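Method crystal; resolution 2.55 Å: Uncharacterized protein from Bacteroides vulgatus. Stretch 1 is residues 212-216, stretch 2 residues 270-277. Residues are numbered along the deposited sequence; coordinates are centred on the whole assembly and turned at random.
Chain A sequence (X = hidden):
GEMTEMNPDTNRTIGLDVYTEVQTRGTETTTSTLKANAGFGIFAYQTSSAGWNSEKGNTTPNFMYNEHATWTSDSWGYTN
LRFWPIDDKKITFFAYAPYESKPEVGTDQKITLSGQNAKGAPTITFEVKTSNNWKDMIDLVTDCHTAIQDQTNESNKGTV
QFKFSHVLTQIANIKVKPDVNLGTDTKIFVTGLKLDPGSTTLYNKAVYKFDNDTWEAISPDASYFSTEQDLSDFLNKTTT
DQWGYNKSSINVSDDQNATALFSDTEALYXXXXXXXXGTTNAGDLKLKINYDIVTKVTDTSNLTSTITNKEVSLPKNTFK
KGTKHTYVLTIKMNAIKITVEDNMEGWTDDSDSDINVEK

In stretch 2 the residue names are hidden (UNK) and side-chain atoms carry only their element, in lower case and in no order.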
# COMPACT_ATOMS: atom_id res chain seq x y z
N ASN A 212 -9.96 5.14 -15.17
CA ASN A 212 -11.01 4.43 -14.43
C ASN A 212 -10.56 3.95 -13.03
O ASN A 212 -11.28 3.13 -12.41
CB ASN A 212 -11.52 3.25 -15.26
CG ASN A 212 -10.44 2.30 -15.68
OD1 ASN A 212 -9.25 2.54 -15.46
ND2 ASN A 212 -10.84 1.24 -16.36
N ASP A 213 -9.41 4.46 -12.55
CA ASP A 213 -8.87 4.14 -11.23
C ASP A 213 -8.70 2.59 -11.04
O ASP A 213 -9.21 2.00 -10.09
CB ASP A 213 -9.76 4.80 -10.15
CG ASP A 213 -9.43 4.49 -8.71
OD1 ASP A 213 -8.24 4.49 -8.36
OD2 ASP A 213 -10.38 4.26 -7.93
N THR A 214 -8.00 1.96 -11.99
CA THR A 214 -7.74 0.53 -11.96
C THR A 214 -6.31 0.25 -12.39
O THR A 214 -5.70 1.04 -13.12
CB THR A 214 -8.70 -0.31 -12.86
OG1 THR A 214 -8.48 -0.02 -14.23
CG2 THR A 214 -10.17 -0.16 -12.52
N TRP A 215 -5.82 -0.91 -11.95
CA TRP A 215 -4.53 -1.52 -12.26
C TRP A 215 -4.69 -2.56 -13.36
O TRP A 215 -5.67 -3.32 -13.39
CB TRP A 215 -3.96 -2.22 -11.02
CG TRP A 215 -3.47 -1.30 -9.96
CD1 TRP A 215 -4.14 -0.91 -8.84
CD2 TRP A 215 -2.18 -0.67 -9.90
NE1 TRP A 215 -3.34 -0.10 -8.06
CE2 TRP A 215 -2.13 0.07 -8.70
CE3 TRP A 215 -1.05 -0.68 -10.73
CZ2 TRP A 215 -0.99 0.77 -8.30
CZ3 TRP A 215 0.08 0.03 -10.34
CH2 TRP A 215 0.09 0.75 -9.14
N GLU A 216 -3.69 -2.63 -14.23
CA GLU A 216 -3.60 -3.65 -15.26
C GLU A 216 -2.13 -4.13 -15.34
O GLU A 216 -1.25 -3.50 -14.76
CB GLU A 216 -4.16 -3.15 -16.59
CG GLU A 216 -3.47 -1.92 -17.15
CD GLU A 216 -3.75 -1.67 -18.61
OE1 GLU A 216 -4.93 -1.80 -19.01
OE2 GLU A 216 -2.80 -1.35 -19.36
N UNK A 270 1.13 -3.52 -1.22
CA UNK A 270 1.29 -4.26 -2.48
C UNK A 270 0.36 -3.78 -3.57
O UNK A 270 -0.70 -3.24 -3.25
c UNK A 270 4.10 -7.76 -1.41
c UNK A 270 1.86 -6.79 -0.11
c UNK A 270 3.93 -8.02 -0.07
c UNK A 270 2.01 -6.54 -1.46
c UNK A 270 0.97 -5.75 -2.22
c UNK A 270 2.82 -7.54 0.59
c UNK A 270 3.13 -7.04 -2.11
N UNK A 271 0.72 -4.05 -4.87
CA UNK A 271 -0.16 -3.87 -6.02
C UNK A 271 -1.31 -4.87 -5.73
O UNK A 271 -1.04 -6.03 -5.38
c UNK A 271 -0.46 -4.01 -8.53
c UNK A 271 0.54 -4.08 -7.39
c UNK A 271 2.66 -3.42 -8.61
c UNK A 271 1.67 -3.05 -7.60
N UNK A 272 -2.59 -4.40 -5.72
CA UNK A 272 -3.69 -5.30 -5.33
C UNK A 272 -3.91 -6.45 -6.32
O UNK A 272 -3.40 -6.42 -7.46
c UNK A 272 -3.10 -3.06 -6.08
c UNK A 272 -4.90 -4.36 -5.28
c UNK A 272 -4.57 -3.28 -6.21
N UNK A 273 -4.65 -7.47 -5.89
CA UNK A 273 -4.99 -8.60 -6.77
C UNK A 273 -6.42 -8.33 -7.27
O UNK A 273 -7.31 -8.06 -6.45
c UNK A 273 -5.28 -11.10 -7.01
c UNK A 273 -4.84 -9.99 -6.08
c UNK A 273 -3.40 -10.23 -5.64
N UNK A 274 -6.64 -8.36 -8.59
CA UNK A 274 -7.94 -8.14 -9.22
C UNK A 274 -8.62 -6.87 -8.74
O UNK A 274 -9.83 -6.85 -8.53
c UNK A 274 -8.35 -10.57 -9.70
n UNK A 274 -8.39 -11.67 -8.99
c UNK A 274 -8.86 -9.34 -9.02
o UNK A 274 -7.90 -10.53 -10.85
N UNK A 275 -7.82 -5.80 -8.57
CA UNK A 275 -8.26 -4.51 -8.11
C UNK A 275 -9.09 -4.61 -6.83
O UNK A 275 -8.57 -5.09 -5.83
n UNK A 275 -7.98 -3.99 -11.38
c UNK A 275 -8.06 -3.26 -10.28
o UNK A 275 -7.32 -2.31 -10.08
c UNK A 275 -9.00 -3.74 -9.21
N UNK A 276 -10.35 -4.13 -6.84
CA UNK A 276 -11.16 -4.08 -5.61
C UNK A 276 -11.80 -5.45 -5.24
O UNK A 276 -12.37 -5.59 -4.16
c UNK A 276 -12.34 -0.39 -5.57
c UNK A 276 -12.23 -2.97 -5.73
n UNK A 276 -12.34 2.11 -5.41
c UNK A 276 -11.78 -1.70 -4.99
c UNK A 276 -11.74 0.84 -4.89
N UNK A 277 -11.60 -6.48 -6.09
CA UNK A 277 -12.16 -7.81 -5.88
C UNK A 277 -11.28 -8.79 -5.10
O UNK A 277 -11.83 -9.73 -4.51
o UNK A 277 -14.56 -7.25 -7.27
c UNK A 277 -12.47 -8.43 -7.23
n UNK A 277 -13.66 -7.91 -9.21
c UNK A 277 -13.65 -7.80 -7.91
O HOH W 1 -12.91 2.85 -8.40

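Position 270 carries seven side-chain carbons, one leading into a ring of six, with no heteroatom, and lies out of reach of stretch 1. That is phenylalanine; the apolar ring of Phe270 suits a buried site.

At position 271 four carbons fork at the first, one arm being two carbons long, and they lie against a face of the Trp215 indole. Such β-branching with an extended arm identifies isoleucine. Ile271 CG2 sits 4.2 Å from the centroid of the six-membered ring of Trp215, 21° off the ring normal, so a methyl group directs C-H bonds at the π face. A compact aliphatic side chain suits this buried place.

Position 272 has three carbons that close a ring onto the backbone N, and they cover the same indole face; only proline closes such a ring. Pro272 CD lies 3.9 Å from the centroid of the five-membered ring of Trp215, and Pro272 CG is 3.6 Å from Trp215 CD1. The CD methylene, bonded to the electron-withdrawing nitrogen, is a good partner for an aromatic face.

Position 273 shows one carbon bearing two more, none touching stretch 1, hence valine. The small, apolar, branched side chain of Val273 suits a buried site.

Position 274 has two carbons, the second carrying one oxygen and one nitrogen, and points away from stretch 1: a carboxamide, so asparagine. Asn274 is exposed. Its phi/psi of 51/41 is a left-handed conformation that asparagine tolerates comparatively well.

Position 275 repeats that pattern, but its side chain points toward the strand and its oxygen and nitrogen meet the backbone of Trp215. Asn275 is thus an asparagine used as a surrogate peptide group. Trp215 N donates to Asn275 OD1 at 2.8 Å, and Asn275 ND2 donates to Trp215 O at 3.1 Å; both bonds are nearly straight.

At position 276 four carbons run in a row to a terminal nitrogen that approaches the Asp213 carboxylate: lysine. The long chain of Lys276 brings NZ to 3.8 Å from Asp213 OD2, a long salt bridge. A water accepts from Lys276 NZ and donates to Asp213 OD2, linking the charges as well.

Position 277 again has two carbons with one oxygen and one nitrogen, without contact to stretch 1: asparagine. Asn277 N donates a hydrogen bond to Asn274 O at 3.0 Å; a polar carboxamide suits this exposed position.

The contact therefore centres on Trp215. Ile271 and Pro272 cover one face of its indole, while Asn275 pairs with its main chain, satisfying both N and O. Beside this, Lys276 and Asp213 add a looser, water-assisted attraction.

Stretch 2 270-277: FIPVNNKN
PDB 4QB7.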